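PDB 6BWC: polysaccharide biosynthesis protein CapD from Bacillus thuringiensis HD-771, which catalyses an early step of CMP-pseudaminic acid biosynthesis for flagellin glycosylation, probably as an NADP-dependent dehydratase acting on UDP-N-acetylglucosamine. Local coordinates for the interface of chains A and B. Numbering follows the deposited sequence. Chains: chain A/B, Polysaccharide biosynthesis protein CapD.

The interface of chains A and B. Residues chain A 61-64, 71; chain B 93, 97, 100.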
# COMPACT_ATOMS: atom_id res chain seq x y z
N TYR A 61 -4.47 27.44 4.16
CA TYR A 61 -5.36 26.62 3.32
C TYR A 61 -4.58 25.42 2.82
O TYR A 61 -3.63 25.58 2.09
CB TYR A 61 -5.92 27.44 2.14
CG TYR A 61 -6.79 28.63 2.54
CD1 TYR A 61 -8.19 28.52 2.67
CD2 TYR A 61 -6.20 29.87 2.82
CE1 TYR A 61 -8.97 29.61 3.07
CE2 TYR A 61 -6.96 30.96 3.21
CZ TYR A 61 -8.35 30.84 3.34
OH TYR A 61 -9.04 31.97 3.74
N LEU A 62 -4.96 24.22 3.24
CA LEU A 62 -4.30 22.95 2.84
C LEU A 62 -5.26 22.11 1.98
O LEU A 62 -6.44 21.88 2.34
CB LEU A 62 -3.86 22.09 4.06
CG LEU A 62 -2.72 22.55 5.00
CD1 LEU A 62 -3.04 23.90 5.60
CD2 LEU A 62 -2.50 21.59 6.15
N ILE A 63 -4.74 21.66 0.85
CA ILE A 63 -5.43 20.72 -0.02
C ILE A 63 -5.03 19.30 0.40
O ILE A 63 -3.86 18.99 0.52
CB ILE A 63 -5.05 20.97 -1.51
CG1 ILE A 63 -5.36 22.42 -1.94
CG2 ILE A 63 -5.75 19.96 -2.40
CD1 ILE A 63 -6.82 22.71 -2.21
N GLY A 64 -6.02 18.45 0.65
CA GLY A 64 -5.76 17.09 1.15
C GLY A 64 -7.01 16.20 1.23
O GLY A 64 -8.14 16.69 1.34
N ARG A 71 -1.25 12.94 4.67
CA ARG A 71 -1.68 14.29 4.48
C ARG A 71 -2.41 14.82 5.70
O ARG A 71 -2.20 15.95 6.09
CB ARG A 71 -2.60 14.39 3.25
CG ARG A 71 -2.90 15.81 2.82
CD ARG A 71 -1.68 16.72 2.89
NE ARG A 71 -1.93 18.02 2.29
CZ ARG A 71 -1.07 19.04 2.27
NH1 ARG A 71 0.14 18.94 2.84
NH2 ARG A 71 -1.44 20.17 1.69
N PHE B 93 -1.85 26.99 -6.18
CA PHE B 93 -2.17 25.80 -5.39
C PHE B 93 -1.16 24.65 -5.52
O PHE B 93 -0.88 23.93 -4.53
CB PHE B 93 -3.59 25.34 -5.71
CG PHE B 93 -4.64 26.13 -4.99
CD1 PHE B 93 -5.05 25.75 -3.71
CD2 PHE B 93 -5.20 27.27 -5.56
CE1 PHE B 93 -6.01 26.49 -3.02
CE2 PHE B 93 -6.16 28.01 -4.89
CZ PHE B 93 -6.57 27.61 -3.62
N ASN B 97 0.75 23.40 -2.29
CA ASN B 97 0.49 21.96 -2.08
C ASN B 97 1.13 21.18 -3.22
O ASN B 97 0.43 20.61 -4.06
CB ASN B 97 -1.01 21.68 -2.01
CG ASN B 97 -1.75 22.67 -1.16
OD1 ASN B 97 -2.03 22.43 -0.00
ND2 ASN B 97 -2.08 23.80 -1.74
N GLU B 100 0.60 17.30 -3.47
CA GLU B 100 -0.79 17.01 -3.87
C GLU B 100 -1.00 17.07 -5.39
O GLU B 100 -1.76 16.27 -5.96
CB GLU B 100 -1.74 17.96 -3.19
CG GLU B 100 -1.90 17.66 -1.71
CD GLU B 100 -2.88 16.54 -1.43
OE1 GLU B 100 -4.02 16.63 -1.95
OE2 GLU B 100 -2.52 15.60 -0.68
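B:Asn97 caps the end of strand 59-63 of chain A with its side-chain amide, using the carbonyl end to receive the backbone NH of A:Ile63. This hydrogen bond, from A:Ile63 N to B:Asn97 OD1, is 2.9 Å long and nearly straight at the hydrogen, but the donor stands well above the amide plane rather than on a lone pair. The other end of the amide turns back on its own chain: B:Asn97 ND2 donates to the backbone O of B:Phe93, within helix 91-96, in the plane of both groups (3.0 Å). This internal bond fixes the amide's rotation and presents OD1 to chain A. The first torsion, chi1 -44°, sets B:Asn97 CG opposite its carbonyl carbon and turns the amide towards the strand.

A:Ile63 lies crosswise against the amide, its CG1 3.7 Å from B:Asn97 CG. Beyond it, CD1 of the isoleucine meets the ring of B:Phe93 at CD1, 3.8 Å away.

The carbonyl of A:Ile63 is held within its own chain by A:Arg71, whose NE and NH2 both donate to O from the same face of its plane; the oxygen lies close to the guanidinium plane. The same NH2 comes near B:Asn97 OD1 at the guanidinium edge, yet its N-H points elsewhere and no hydrogen bond forms. B:Glu100, near the start of helix 98-119, bends at chi2 (-82°) to lay its carboxylate beside this carbonyl and A:Gly64. Carboxylate and guanidinium are almost parallel, 11° apart, and A:Arg71 NE to B:Glu100 OE2, at 3.9 Å, makes a long salt bridge. The arginine's positive charge probably eases the closeness of carboxylate and carbonyl.

Repeated about the two-fold axis, this patch joins a strand end to a helix start and probably helps hold a dimer together.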